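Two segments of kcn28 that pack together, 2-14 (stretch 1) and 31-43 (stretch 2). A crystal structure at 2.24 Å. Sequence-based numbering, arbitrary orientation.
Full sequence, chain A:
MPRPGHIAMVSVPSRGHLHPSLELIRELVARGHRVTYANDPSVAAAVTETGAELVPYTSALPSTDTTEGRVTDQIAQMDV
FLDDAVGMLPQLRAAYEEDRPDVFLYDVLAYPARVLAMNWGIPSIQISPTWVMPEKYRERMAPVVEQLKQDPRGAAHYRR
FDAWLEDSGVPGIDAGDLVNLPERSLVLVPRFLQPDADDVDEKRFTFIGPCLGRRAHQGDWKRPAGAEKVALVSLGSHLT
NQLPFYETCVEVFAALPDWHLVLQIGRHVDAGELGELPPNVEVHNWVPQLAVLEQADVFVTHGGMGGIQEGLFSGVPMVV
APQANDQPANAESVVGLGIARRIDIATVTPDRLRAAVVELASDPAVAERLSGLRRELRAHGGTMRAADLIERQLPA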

# COMPACT_ATOMS: atom_id res chain seq x y z
N PRO A 2 -28.24 -4.86 6.62
CA PRO A 2 -29.32 -4.14 5.93
C PRO A 2 -29.82 -4.86 4.68
O PRO A 2 -29.41 -5.98 4.37
CB PRO A 2 -28.67 -2.81 5.55
CG PRO A 2 -27.20 -3.07 5.56
CD PRO A 2 -26.99 -4.08 6.64
N ARG A 3 -30.73 -4.19 3.97
CA ARG A 3 -31.22 -4.63 2.67
C ARG A 3 -30.06 -4.66 1.68
O ARG A 3 -29.01 -4.08 1.94
CB ARG A 3 -32.33 -3.69 2.19
CG ARG A 3 -33.50 -3.44 3.17
CD ARG A 3 -33.11 -2.49 4.32
NE ARG A 3 -33.97 -1.31 4.44
CZ ARG A 3 -33.93 -0.27 3.61
NH1 ARG A 3 -34.73 0.77 3.80
NH2 ARG A 3 -33.09 -0.27 2.58
N PRO A 4 -30.22 -5.38 0.54
CA PRO A 4 -29.11 -5.51 -0.43
C PRO A 4 -28.39 -4.21 -0.75
O PRO A 4 -27.36 -3.92 -0.14
CB PRO A 4 -29.80 -6.08 -1.67
CG PRO A 4 -30.92 -6.89 -1.11
CD PRO A 4 -31.36 -6.23 0.17
N GLY A 5 -28.87 -3.44 -1.71
CA GLY A 5 -28.23 -2.18 -1.98
C GLY A 5 -27.04 -2.31 -2.92
O GLY A 5 -26.42 -3.36 -3.05
N HIS A 6 -26.71 -1.20 -3.57
CA HIS A 6 -25.66 -1.14 -4.57
C HIS A 6 -24.48 -0.37 -4.00
O HIS A 6 -24.60 0.82 -3.66
CB HIS A 6 -26.19 -0.49 -5.85
CG HIS A 6 -25.14 -0.30 -6.91
ND1 HIS A 6 -25.32 0.56 -7.97
CD2 HIS A 6 -23.91 -0.84 -7.06
CE1 HIS A 6 -24.24 0.54 -8.74
NE2 HIS A 6 -23.37 -0.30 -8.20
N ILE A 7 -23.34 -1.04 -3.88
CA ILE A 7 -22.09 -0.45 -3.41
C ILE A 7 -21.15 -0.35 -4.61
O ILE A 7 -20.90 -1.34 -5.29
CB ILE A 7 -21.44 -1.29 -2.30
CG1 ILE A 7 -22.33 -1.32 -1.05
CG2 ILE A 7 -20.05 -0.76 -1.96
CD1 ILE A 7 -21.89 -2.33 -0.03
N ALA A 8 -20.62 0.85 -4.85
CA ALA A 8 -19.70 1.09 -5.96
C ALA A 8 -18.30 1.35 -5.41
O ALA A 8 -18.09 2.34 -4.69
CB ALA A 8 -20.15 2.26 -6.83
N MET A 9 -17.36 0.49 -5.76
CA MET A 9 -15.96 0.64 -5.43
C MET A 9 -15.23 1.20 -6.64
O MET A 9 -15.51 0.81 -7.78
CB MET A 9 -15.36 -0.71 -5.01
CG MET A 9 -13.85 -0.70 -4.78
SD MET A 9 -13.34 0.35 -3.41
CE MET A 9 -11.56 0.20 -3.52
N VAL A 10 -14.33 2.16 -6.41
CA VAL A 10 -13.52 2.76 -7.46
C VAL A 10 -12.07 2.76 -7.01
O VAL A 10 -11.77 3.16 -5.88
CB VAL A 10 -13.98 4.20 -7.79
CG1 VAL A 10 -13.26 4.71 -9.04
CG2 VAL A 10 -15.50 4.28 -7.96
N SER A 11 -11.17 2.32 -7.88
CA SER A 11 -9.75 2.36 -7.58
C SER A 11 -8.99 2.60 -8.88
O SER A 11 -9.57 2.95 -9.91
CB SER A 11 -9.28 1.09 -6.87
OG SER A 11 -7.96 1.27 -6.38
N VAL A 12 -7.67 2.44 -8.80
CA VAL A 12 -6.77 2.71 -9.92
C VAL A 12 -5.93 1.46 -10.16
O VAL A 12 -5.80 0.61 -9.27
CB VAL A 12 -5.88 3.94 -9.63
CG1 VAL A 12 -6.74 5.15 -9.31
CG2 VAL A 12 -4.92 3.64 -8.49
N PRO A 13 -5.34 1.33 -11.35
CA PRO A 13 -4.56 0.12 -11.65
C PRO A 13 -3.19 0.06 -10.98
O PRO A 13 -2.56 -1.00 -11.03
CB PRO A 13 -4.42 0.18 -13.18
CG PRO A 13 -4.48 1.63 -13.50
CD PRO A 13 -5.48 2.20 -12.54
N SER A 14 -2.72 1.14 -10.36
CA SER A 14 -1.43 1.11 -9.67
C SER A 14 -1.42 0.02 -8.61
O SER A 14 -2.42 -0.24 -7.95
CB SER A 14 -1.13 2.47 -9.04
OG SER A 14 -1.19 3.51 -10.01
N ARG A 31 -21.97 -10.77 1.63
CA ARG A 31 -23.09 -10.36 2.46
C ARG A 31 -24.35 -10.09 1.66
O ARG A 31 -25.34 -9.60 2.22
CB ARG A 31 -22.72 -9.12 3.27
CG ARG A 31 -21.63 -9.38 4.30
CD ARG A 31 -21.47 -8.22 5.26
NE ARG A 31 -20.35 -8.46 6.16
CZ ARG A 31 -20.10 -7.75 7.25
NH1 ARG A 31 -20.90 -6.75 7.58
NH2 ARG A 31 -19.05 -8.03 8.01
N GLY A 32 -24.34 -10.40 0.36
CA GLY A 32 -25.52 -10.26 -0.47
C GLY A 32 -25.71 -8.93 -1.15
O GLY A 32 -26.77 -8.70 -1.74
N HIS A 33 -24.73 -8.03 -1.09
CA HIS A 33 -24.86 -6.74 -1.74
C HIS A 33 -24.47 -6.82 -3.21
O HIS A 33 -23.66 -7.66 -3.63
CB HIS A 33 -23.99 -5.69 -1.06
CG HIS A 33 -24.34 -5.45 0.38
ND1 HIS A 33 -25.55 -4.92 0.77
CD2 HIS A 33 -23.63 -5.65 1.51
CE1 HIS A 33 -25.57 -4.82 2.09
NE2 HIS A 33 -24.42 -5.25 2.56
N ARG A 34 -25.01 -5.90 -4.00
CA ARG A 34 -24.56 -5.72 -5.37
C ARG A 34 -23.40 -4.75 -5.36
O ARG A 34 -23.57 -3.56 -5.04
CB ARG A 34 -25.68 -5.21 -6.27
CG ARG A 34 -25.19 -4.98 -7.68
CD ARG A 34 -26.12 -4.10 -8.49
NE ARG A 34 -25.57 -3.84 -9.81
CZ ARG A 34 -25.86 -2.76 -10.54
NH1 ARG A 34 -26.72 -1.87 -10.07
NH2 ARG A 34 -25.30 -2.59 -11.73
N VAL A 35 -22.21 -5.24 -5.69
CA VAL A 35 -20.99 -4.44 -5.67
C VAL A 35 -20.49 -4.28 -7.10
O VAL A 35 -20.28 -5.28 -7.80
CB VAL A 35 -19.91 -5.08 -4.78
CG1 VAL A 35 -18.69 -4.17 -4.69
CG2 VAL A 35 -20.47 -5.35 -3.40
N THR A 36 -20.34 -3.04 -7.53
CA THR A 36 -19.67 -2.74 -8.79
C THR A 36 -18.30 -2.16 -8.48
O THR A 36 -18.11 -1.48 -7.47
CB THR A 36 -20.48 -1.76 -9.65
OG1 THR A 36 -20.74 -0.55 -8.91
CG2 THR A 36 -21.81 -2.40 -10.06
N TYR A 37 -17.32 -2.48 -9.32
CA TYR A 37 -15.93 -2.10 -9.10
C TYR A 37 -15.41 -1.44 -10.37
O TYR A 37 -15.20 -2.12 -11.38
CB TYR A 37 -15.10 -3.32 -8.70
CG TYR A 37 -13.74 -3.02 -8.11
CD1 TYR A 37 -13.08 -1.82 -8.37
CD2 TYR A 37 -13.11 -3.93 -7.28
CE1 TYR A 37 -11.84 -1.55 -7.83
CE2 TYR A 37 -11.87 -3.67 -6.74
CZ TYR A 37 -11.24 -2.48 -7.02
OH TYR A 37 -10.01 -2.22 -6.47
N ALA A 38 -15.19 -0.13 -10.31
CA ALA A 38 -14.69 0.63 -11.44
C ALA A 38 -13.17 0.67 -11.38
O ALA A 38 -12.59 1.11 -10.38
CB ALA A 38 -15.26 2.04 -11.44
N ASN A 39 -12.52 0.19 -12.44
CA ASN A 39 -11.07 0.23 -12.52
C ASN A 39 -10.66 0.01 -13.97
O ASN A 39 -11.47 -0.35 -14.82
CB ASN A 39 -10.44 -0.81 -11.59
CG ASN A 39 -9.10 -0.36 -11.06
OD1 ASN A 39 -8.35 0.36 -11.73
ND2 ASN A 39 -8.80 -0.75 -9.82
N ASP A 40 -9.38 0.24 -14.23
CA ASP A 40 -8.84 0.05 -15.57
C ASP A 40 -8.90 -1.43 -15.96
O ASP A 40 -8.71 -2.30 -15.11
CB ASP A 40 -7.40 0.56 -15.64
CG ASP A 40 -6.84 0.58 -17.06
OD1 ASP A 40 -6.53 -0.51 -17.58
OD2 ASP A 40 -6.70 1.68 -17.64
N PRO A 41 -9.19 -1.75 -17.22
CA PRO A 41 -9.27 -3.16 -17.62
C PRO A 41 -7.97 -3.92 -17.43
O PRO A 41 -8.00 -5.16 -17.39
CB PRO A 41 -9.67 -3.09 -19.10
CG PRO A 41 -10.35 -1.77 -19.24
CD PRO A 41 -9.61 -0.85 -18.31
N SER A 42 -6.83 -3.24 -17.29
CA SER A 42 -5.58 -3.95 -17.09
C SER A 42 -5.58 -4.80 -15.82
O SER A 42 -4.78 -5.73 -15.72
CB SER A 42 -4.42 -2.96 -17.06
OG SER A 42 -4.53 -2.08 -15.97
N VAL A 43 -6.46 -4.51 -14.87
CA VAL A 43 -6.50 -5.24 -13.61
C VAL A 43 -7.84 -5.96 -13.49
O VAL A 43 -8.35 -6.19 -12.38
CB VAL A 43 -6.25 -4.31 -12.41
CG1 VAL A 43 -4.85 -3.73 -12.50
CG2 VAL A 43 -7.32 -3.20 -12.34

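The two stretches meet as neighbouring parallel β-strands, 6-10 and 34-39, joined by a regular backbone ladder and by side chains paired on both faces of the sheet. The strand directions differ by 20°, and the axes approach to 4.6 Å. Because the strands run parallel, Ile-7 and Met-9 each bond to the two residues flanking their partners: Arg-34 N donates to Gly-5 O (3.1 Å), Ile-7 N to Arg-34 O (2.8 Å), Thr-36 N to Ile-7 O (2.9 Å), Met-9 N to Thr-36 O (2.7 Å), Ala-38 N to Met-9 O (2.7 Å) and Ser-11 N to Ala-38 O (3.1 Å). CA-H···O contacts fill in between these rungs, as from Val-35 CA to Ile-7 O (3.1 Å).

His-6, Ala-8 and Val-10 share one face with Arg-34, Thr-36 and Ala-38. Here the His-6 ring serves two partners. At the edge, His-6 NE2 hydrogen-bonds Thr-36 OG1 (2.7 Å); over one face of this ring, the guanidinium of Arg-34 stacks with centres 4.1 Å apart and planes inclined by 26°, bringing a delocalised planar group against the π system. Further along, Val-10 CG1 packs on Ala-38 CB at 4.1 Å.

The other face is more apolar. Ile-7 CB lies 4.3 Å from Val-35 CG2, while Ile-7 CD1 sits over the His-33 ring, 4.0 Å from its CG. Met-9 CG lies almost on the normal of the Tyr-37 ring, 3.7 Å from the centroid, a CH-π contact. Tyr-37 OH approaches Ser-11 CB at 3.4 Å but is buried without a polar partner.

Beyond the ladder, Asn-39 ND2 makes a weak hydrogen bond to Val-12 O (3.3 Å), while its OD1 accepts from Asp-40 N (2.7 Å). Pro-13 then packs against the turn, its CG 3.8 Å from Asp-40 CB and its CB 4.0 Å from Val-43 CG1. Altogether the contact buries 920 Å².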